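Aminopeptidase-like protein (Chaetomium thermophilum, PDB 5JM6) probably acts as a zinc-dependent metalloaminopeptidase of the M18 family and assembles into a dodecamer. Local coordinates at residues P259-V262 with K263-S267; M433-L436 with D437-E441. All coordinates share one frame; numbering follows the deposited sequence.

Contact 1 comes first along the chain and lies within helix 259-268, just before strand 277-286 of the six-stranded antiparallel sheet, against which the helix packs. Contact 2 follows much later, within helix 430-443, which sits between strands 417-419 and 448-450 in sequence and packs on the large mixed sheet and on helix 495-514. Each joins two consecutive turns of one helix, so neither closes a loop, and the two run in series without nesting or crossing. They lie on opposite sides of the chain's centre, their own centres about 53 Å apart. Each helix also meets a different neighbouring subunit, and both stand away from the zinc ligands.

Contact 1 (P259-V262 with K263-S267); sequences PKLV and KLILS
Leu-261 and Ile-265, like Val-262 and Leu-266, meet one turn apart in the alpha-helix 259-268, which packs on the six-stranded antiparallel sheet. Four i to i+4 backbone hydrogen bonds join the turns. Ile-265 N to Leu-261 O and Leu-266 N to Val-262 O are both 2.8 Å, while Lys-263 N reaches Pro-259 O at 3.1 Å. Leu-264 N to Lys-260 O is longer, 3.2 Å.

The apolar contacts form two side-by-side pairs. CD1 of Leu-261 lies 4.2 Å from CG1 of Ile-265, and both side chains press on Trp-280 of strand 277-286; Val-176 of strand 174-183 also touches Leu-261, and Val-180 of the same strand touches Ile-265. Val-262 sets CG1 beside its own carbonyl carbon (chi1 176°), facing the C-terminal end of the helix, where it comes 4.0 Å from CD1 of Leu-266.

Lys-260 and Lys-263 send their ammonium groups into the same region, NZ to NZ 6.6 Å, without touching. Lys-260 has a long, weak ion pair with Asp-296 of a neighbouring subunit, whose Leu-295 packs on Lys-260, Leu-261 and Leu-264. The chain of Lys-263 runs back over the preceding turn, bringing its CG to 3.3 Å from Pro-259 O.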
loop_
_atom_site.group_PDB
_atom_site.type_symbol
_atom_site.label_atom_id
_atom_site.label_comp_id
_atom_site.label_asym_id
_atom_site.label_seq_id
_atom_site.Cartn_x
_atom_site.Cartn_y
_atom_site.Cartn_z
ATOM N N PRO A 259 46.778 -6.809 -18.850
ATOM C CA PRO A 259 48.142 -7.071 -19.328
ATOM C C PRO A 259 48.727 -8.308 -18.678
ATOM O O PRO A 259 49.433 -9.099 -19.305
ATOM C CB PRO A 259 48.918 -5.822 -18.898
ATOM C CG PRO A 259 47.882 -4.772 -18.700
ATOM C CD PRO A 259 46.665 -5.490 -18.205
ATOM N N LYS A 260 48.399 -8.466 -17.405
ATOM C CA LYS A 260 48.943 -9.525 -16.583
ATOM C C LYS A 260 48.339 -10.888 -16.885
ATOM O O LYS A 260 48.983 -11.917 -16.681
ATOM C CB LYS A 260 48.740 -9.177 -15.118
ATOM C CG LYS A 260 50.045 -8.908 -14.451
ATOM C CD LYS A 260 49.910 -8.491 -13.021
ATOM C CE LYS A 260 51.106 -7.637 -12.674
ATOM N NZ LYS A 260 51.267 -7.516 -11.211
ATOM N N LEU A 261 47.100 -10.891 -17.362
ATOM C CA LEU A 261 46.462 -12.129 -17.782
ATOM C C LEU A 261 47.062 -12.591 -19.103
ATOM O O LEU A 261 47.325 -13.778 -19.290
ATOM C CB LEU A 261 44.949 -11.944 -17.911
ATOM C CG LEU A 261 44.132 -13.169 -18.329
ATOM C CD1 LEU A 261 44.284 -14.299 -17.322
ATOM C CD2 LEU A 261 42.669 -12.795 -18.501
ATOM N N VAL A 262 47.288 -11.643 -20.007
ATOM C CA VAL A 262 47.876 -11.942 -21.308
ATOM C C VAL A 262 49.255 -12.583 -21.158
ATOM O O VAL A 262 49.536 -13.610 -21.778
ATOM C CB VAL A 262 47.986 -10.674 -22.179
ATOM C CG1 VAL A 262 48.683 -10.984 -23.499
ATOM C CG2 VAL A 262 46.605 -10.085 -22.427
ATOM N N LYS A 263 50.109 -11.989 -20.328
ATOM C CA LYS A 263 51.439 -12.545 -20.093
ATOM C C LYS A 263 51.351 -13.918 -19.443
ATOM O O LYS A 263 52.146 -14.807 -19.746
ATOM C CB LYS A 263 52.282 -11.627 -19.209
ATOM C CG LYS A 263 52.526 -10.237 -19.752
ATOM C CD LYS A 263 53.402 -9.465 -18.780
ATOM C CE LYS A 263 52.926 -8.036 -18.613
ATOM N NZ LYS A 263 53.544 -7.388 -17.423
ATOM N N LEU A 264 50.388 -14.082 -18.542
ATOM C CA LEU A 264 50.209 -15.357 -17.867
ATOM C C LEU A 264 49.792 -16.414 -18.882
ATOM O O LEU A 264 50.327 -17.519 -18.889
ATOM C CB LEU A 264 49.178 -15.240 -16.742
ATOM C CG LEU A 264 49.274 -16.303 -15.645
ATOM C CD1 LEU A 264 50.631 -16.232 -14.965
ATOM C CD2 LEU A 264 48.156 -16.138 -14.627
ATOM N N ILE A 265 48.855 -16.058 -19.756
ATOM C CA ILE A 265 48.387 -16.973 -20.791
ATOM C C ILE A 265 49.494 -17.304 -21.800
ATOM O O ILE A 265 49.610 -18.448 -22.239
ATOM C CB ILE A 265 47.156 -16.395 -21.532
ATOM C CG1 ILE A 265 45.967 -16.260 -20.573
ATOM C CG2 ILE A 265 46.779 -17.258 -22.728
ATOM C CD1 ILE A 265 45.575 -17.550 -19.879
ATOM N N LEU A 266 50.318 -16.319 -22.154
ATOM C CA LEU A 266 51.386 -16.552 -23.129
ATOM C C LEU A 266 52.437 -17.538 -22.625
ATOM O O LEU A 266 52.974 -18.324 -23.405
ATOM C CB LEU A 266 52.081 -15.243 -23.520
ATOM C CG LEU A 266 51.409 -14.238 -24.459
ATOM C CD1 LEU A 266 52.109 -12.895 -24.341
ATOM C CD2 LEU A 266 51.436 -14.721 -25.900
ATOM N N SER A 267 52.747 -17.493 -21.333
ATOM C CA SER A 267 53.746 -18.403 -20.786
ATOM C C SER A 267 53.212 -19.832 -20.774
ATOM O O SER A 267 53.944 -20.774 -21.079
ATOM C CB SER A 267 54.168 -17.980 -19.377
ATOM O OG SER A 267 53.369 -18.610 -18.392
#

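Contact 2 (M433-L436 with D437-E441)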
loop_
_atom_site.group_PDB
_atom_site.type_symbol
_atom_site.label_atom_id
_atom_site.label_comp_id
_atom_site.label_asym_id
_atom_site.label_seq_id
_atom_site.Cartn_x
_atom_site.Cartn_y
_atom_site.Cartn_z
ATOM N N MET A 433 8.661 -45.837 -20.542
ATOM C CA MET A 433 8.934 -46.367 -19.211
ATOM C C MET A 433 8.942 -47.894 -19.207
ATOM O O MET A 433 9.750 -48.507 -18.514
ATOM C CB MET A 433 7.920 -45.830 -18.194
ATOM C CG MET A 433 8.288 -44.453 -17.651
ATOM S SD MET A 433 7.200 -43.771 -16.381
ATOM C CE MET A 433 5.698 -43.501 -17.315
ATOM N N ALA A 434 8.056 -48.505 -19.989
ATOM C CA ALA A 434 8.009 -49.961 -20.079
ATOM C C ALA A 434 9.333 -50.515 -20.598
ATOM O O ALA A 434 9.843 -51.511 -20.086
ATOM C CB ALA A 434 6.860 -50.406 -20.972
ATOM N N ILE A 435 9.891 -49.848 -21.604
ATOM C CA ILE A 435 11.158 -50.261 -22.196
ATOM C C ILE A 435 12.321 -50.115 -21.217
ATOM O O ILE A 435 13.099 -51.050 -21.025
ATOM C CB ILE A 435 11.466 -49.449 -23.472
ATOM C CG1 ILE A 435 10.403 -49.717 -24.538
ATOM C CG2 ILE A 435 12.852 -49.783 -24.004
ATOM C CD1 ILE A 435 10.360 -48.673 -25.626
ATOM N N LEU A 436 12.437 -48.948 -20.589
ATOM C CA LEU A 436 13.580 -48.682 -19.719
ATOM C C LEU A 436 13.470 -49.399 -18.375
ATOM O O LEU A 436 14.487 -49.716 -17.761
ATOM C CB LEU A 436 13.751 -47.181 -19.494
ATOM C CG LEU A 436 13.990 -46.275 -20.703
ATOM C CD1 LEU A 436 13.939 -44.837 -20.246
ATOM C CD2 LEU A 436 15.321 -46.569 -21.378
ATOM N N ASP A 437 12.250 -49.650 -17.909
ATOM C CA ASP A 437 12.081 -50.490 -16.729
ATOM C C ASP A 437 12.514 -51.913 -17.060
ATOM O O ASP A 437 13.102 -52.604 -16.229
ATOM C CB ASP A 437 10.636 -50.474 -16.226
ATOM C CG ASP A 437 10.354 -49.297 -15.314
ATOM O OD1 ASP A 437 11.301 -48.542 -15.011
ATOM O OD2 ASP A 437 9.191 -49.135 -14.887
ATOM N N ARG A 438 12.231 -52.337 -18.288
ATOM C CA ARG A 438 12.608 -53.668 -18.745
ATOM C C ARG A 438 14.121 -53.789 -18.903
ATOM O O ARG A 438 14.714 -54.792 -18.509
ATOM C CB ARG A 438 11.904 -53.994 -20.063
ATOM C CG ARG A 438 12.405 -55.248 -20.752
ATOM C CD ARG A 438 12.003 -56.502 -19.999
ATOM N NE ARG A 438 12.356 -57.706 -20.744
ATOM C CZ ARG A 438 12.745 -58.845 -20.181
ATOM N NH1 ARG A 438 12.836 -58.935 -18.861
ATOM N NH2 ARG A 438 13.046 -59.892 -20.938
ATOM N N ILE A 439 14.746 -52.767 -19.477
ATOM C CA ILE A 439 16.197 -52.761 -19.601
ATOM C C ILE A 439 16.840 -52.743 -18.214
ATOM O O ILE A 439 17.808 -53.464 -17.964
ATOM C CB ILE A 439 16.684 -51.569 -20.452
ATOM C CG1 ILE A 439 16.502 -51.899 -21.936
ATOM C CG2 ILE A 439 18.141 -51.246 -20.161
ATOM C CD1 ILE A 439 17.016 -50.845 -22.880
ATOM N N ALA A 440 16.274 -51.955 -17.305
ATOM C CA ALA A 440 16.784 -51.878 -15.939
ATOM C C ALA A 440 16.799 -53.243 -15.259
ATOM O O ALA A 440 17.686 -53.533 -14.455
ATOM C CB ALA A 440 15.963 -50.899 -15.120
ATOM N N GLU A 441 15.826 -54.087 -15.583
ATOM C CA GLU A 441 15.751 -55.397 -14.953
ATOM C C GLU A 441 16.816 -56.344 -15.499
ATOM O O GLU A 441 17.369 -57.159 -14.760
ATOM C CB GLU A 441 14.363 -56.005 -15.135
ATOM C CG GLU A 441 14.271 -57.435 -14.649
ATOM C CD GLU A 441 12.890 -58.011 -14.818
ATOM O OE1 GLU A 441 11.989 -57.266 -15.254
ATOM O OE2 GLU A 441 12.704 -59.208 -14.511
#
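Leu-436 and Asp-437, with Ile-439, carry this contact between successive turns of alpha-helix 430-443, which lies against the large mixed sheet of the M18 fold. Leu-436 O accepts the N-H of Ala-440 at 2.9 Å, and CB of Ala-440 lies 3.2 Å from the same Leu-436 O. The side chain of Leu-436 points to the sheet and packs on Phe-386, Val-388, Ala-475 and Val-477.

Asp-437 N bonds to Met-433 O at 2.8 Å. Its CG stands beside its own backbone N (chi1 -85°), which folds the carboxylate back alongside that carbonyl, with CG 3.4 Å from Met-433 O. The two carboxylate oxygens are held separately: OD2 forms a salt bridge with Arg-449 and OD1 a hydrogen bond with Asn-447. With the carboxylate trimmed to an alanine here, Arg-449 would probably lose its charge partner and Asn-447 one of its acceptors.

Ile-439 and Ile-435 face helix 495-514, where Phe-506 and Val-513 meet the former and Trp-510 the latter. Ile-439 N bonds to Ile-435 O at 2.8 Å, and CD1 of Ile-439 lies 4.4 Å from CG2 of Ile-435, a loose apolar contact.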